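Local structure of putative uncharacterized protein PAE0789 (Pyrobaculum aerophilum, 2ZYZ) at residues Y56-M61 against P85-L90. The protein is probably a structural subunit of the splicing endonuclease and may bind nucleic acid. Residues are numbered along the deposited sequence; the frame is centred on the assembly and turned at random.
Sequences YLFYVM and PVVLAL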
loop_
_atom_site.group_PDB
_atom_site.type_symbol
_atom_site.label_atom_id
_atom_site.label_comp_id
_atom_site.label_asym_id
_atom_site.label_seq_id
_atom_site.Cartn_x
_atom_site.Cartn_y
_atom_site.Cartn_z
ATOM N N TYR C 56 -17.055 18.745 14.220
ATOM C CA TYR C 56 -16.619 17.489 13.668
ATOM C C TYR C 56 -16.420 16.439 14.755
ATOM O O TYR C 56 -16.117 16.760 15.832
ATOM C CB TYR C 56 -15.289 17.658 12.955
ATOM C CG TYR C 56 -15.162 18.727 11.874
ATOM C CD1 TYR C 56 -14.819 19.991 12.207
ATOM C CD2 TYR C 56 -15.290 18.433 10.552
ATOM C CE1 TYR C 56 -14.683 20.922 11.316
ATOM C CE2 TYR C 56 -15.147 19.402 9.620
ATOM C CZ TYR C 56 -14.824 20.653 10.025
ATOM O OH TYR C 56 -14.619 21.713 9.179
ATOM N N LEU C 57 -16.555 15.190 14.389
ATOM C CA LEU C 57 -16.199 14.120 15.246
ATOM C C LEU C 57 -14.827 13.619 14.886
ATOM O O LEU C 57 -14.637 13.169 13.802
ATOM C CB LEU C 57 -17.215 13.005 15.153
ATOM C CG LEU C 57 -17.065 11.775 16.023
ATOM C CD1 LEU C 57 -17.259 12.133 17.438
ATOM C CD2 LEU C 57 -18.033 10.755 15.604
ATOM N N PHE C 58 -13.892 13.736 15.816
ATOM C CA PHE C 58 -12.525 13.329 15.633
ATOM C C PHE C 58 -12.271 11.950 16.222
ATOM O O PHE C 58 -12.721 11.659 17.310
ATOM C CB PHE C 58 -11.562 14.315 16.236
ATOM C CG PHE C 58 -11.438 15.572 15.478
ATOM C CD1 PHE C 58 -12.308 16.573 15.688
ATOM C CD2 PHE C 58 -10.434 15.754 14.556
ATOM C CE1 PHE C 58 -12.183 17.737 14.981
ATOM C CE2 PHE C 58 -10.329 16.898 13.855
ATOM C CZ PHE C 58 -11.202 17.888 14.073
ATOM N N TYR C 59 -11.473 11.166 15.505
ATOM C CA TYR C 59 -11.009 9.881 15.987
ATOM C C TYR C 59 -9.504 9.814 15.800
ATOM O O TYR C 59 -9.008 10.012 14.728
ATOM C CB TYR C 59 -11.721 8.744 15.267
ATOM C CG TYR C 59 -11.321 7.369 15.693
ATOM C CD1 TYR C 59 -11.399 6.988 16.988
ATOM C CD2 TYR C 59 -10.874 6.456 14.790
ATOM C CE1 TYR C 59 -11.051 5.773 17.375
ATOM C CE2 TYR C 59 -10.501 5.221 15.185
ATOM C CZ TYR C 59 -10.599 4.899 16.481
ATOM O OH TYR C 59 -10.232 3.701 16.858
ATOM N N VAL C 60 -8.774 9.548 16.864
ATOM C CA VAL C 60 -7.349 9.628 16.842
ATOM C C VAL C 60 -6.787 8.247 16.527
ATOM O O VAL C 60 -7.163 7.324 17.161
ATOM C CB VAL C 60 -6.776 10.080 18.213
ATOM C CG1 VAL C 60 -5.347 9.962 18.234
ATOM C CG2 VAL C 60 -7.173 11.449 18.515
ATOM N N MET C 61 -5.892 8.161 15.555
ATOM C CA MET C 61 -5.221 6.948 15.190
ATOM C C MET C 61 -3.721 7.120 15.283
ATOM O O MET C 61 -3.166 7.914 14.606
ATOM C CB MET C 61 -5.607 6.546 13.767
ATOM C CG MET C 61 -7.034 6.250 13.651
ATOM S SD MET C 61 -7.581 5.700 12.054
ATOM C CE MET C 61 -6.775 4.150 11.858
ATOM N N PRO C 85 -19.517 15.528 10.301
ATOM C CA PRO C 85 -18.471 14.831 9.584
ATOM C C PRO C 85 -17.417 14.257 10.494
ATOM O O PRO C 85 -17.167 14.813 11.535
ATOM C CB PRO C 85 -17.842 15.905 8.739
ATOM C CG PRO C 85 -18.169 17.114 9.378
ATOM C CD PRO C 85 -19.453 16.956 10.004
ATOM N N VAL C 86 -16.796 13.183 10.040
ATOM C CA VAL C 86 -15.775 12.458 10.802
ATOM C C VAL C 86 -14.385 12.770 10.248
ATOM O O VAL C 86 -14.194 12.785 9.067
ATOM C CB VAL C 86 -16.032 10.944 10.779
ATOM C CG1 VAL C 86 -15.039 10.184 11.590
ATOM C CG2 VAL C 86 -17.402 10.657 11.255
ATOM N N VAL C 87 -13.452 13.043 11.125
ATOM C CA VAL C 87 -12.083 13.347 10.783
ATOM C C VAL C 87 -11.226 12.375 11.560
ATOM O O VAL C 87 -11.376 12.238 12.728
ATOM C CB VAL C 87 -11.669 14.783 11.147
ATOM C CG1 VAL C 87 -10.262 15.071 10.774
ATOM C CG2 VAL C 87 -12.535 15.766 10.460
ATOM N N LEU C 88 -10.353 11.699 10.861
ATOM C CA LEU C 88 -9.352 10.854 11.468
ATOM C C LEU C 88 -8.101 11.664 11.721
ATOM O O LEU C 88 -7.559 12.206 10.846
ATOM C CB LEU C 88 -9.016 9.676 10.566
ATOM C CG LEU C 88 -10.194 8.815 10.203
ATOM C CD1 LEU C 88 -9.885 7.767 9.197
ATOM C CD2 LEU C 88 -10.950 8.334 11.370
ATOM N N ALA C 89 -7.656 11.708 12.953
ATOM C CA ALA C 89 -6.469 12.425 13.262
ATOM C C ALA C 89 -5.345 11.416 13.356
ATOM O O ALA C 89 -5.299 10.691 14.266
ATOM C CB ALA C 89 -6.625 13.128 14.568
ATOM N N LEU C 90 -4.445 11.432 12.400
ATOM C CA LEU C 90 -3.373 10.459 12.344
ATOM C C LEU C 90 -2.109 10.972 12.991
ATOM O O LEU C 90 -1.646 11.987 12.622
ATOM C CB LEU C 90 -3.066 10.091 10.913
ATOM C CG LEU C 90 -4.269 9.807 10.018
ATOM C CD1 LEU C 90 -3.875 9.509 8.656
ATOM C CD2 LEU C 90 -5.140 8.824 10.482
#
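Phe-58 and Val-87 form the tightly packed, buried part of this contact. Their side chains lie side by side, pointing the same way. Phe-58 CE2 comes within 3.6 Å of Val-87 CG1, and Val-87 CG2 sits over one face of the ring. The first torsion of Phe-58 (chi1 -73°) sets CG beside the backbone N and opposite the carbonyl carbon, which brings CE2 up to Val-87. The face that carries Leu-57, Tyr-59, Val-86 and Leu-88 is packed more loosely across the pair. There Leu-88 CD2 meets the edge of the Tyr-59 ring at CD2, 3.9 Å away and in the ring plane. Leu-57 CD2 stays 4.4 Å from Val-86 CG2. Helix 69-81 covers this face, with Val-75 touching both Tyr-59 and Val-86.

The two strands are the parallel neighbours of a beta-alpha-beta unit, joined through that helix, with strand 55-62 central in a mixed sheet and 86-91 beside it. Leu-57 and Tyr-59 each use N and O towards residues 85-90. Leu-57 N bonds to Pro-85 O at 2.9 Å, and Ala-89 N to Tyr-59 O at 2.8 Å. Met-61 N bonds to Ala-89 O in a nearly straight bond, 173° at the hydrogen. Phe-58 and Val-60 make backbone hydrogen bonds on the other side, to Phe-48 of strand 47-51 and to Lys-46 just before it.

The solvent side is the start of the pair, where Tyr-56 and Pro-85 are partly exposed but still touch closely. Tyr-56 CD2 lies 3.4 Å from Pro-85 CG, with the ring oblique to the proline. Val-87 CG2 reaches Tyr-56 CD2 at 3.8 Å.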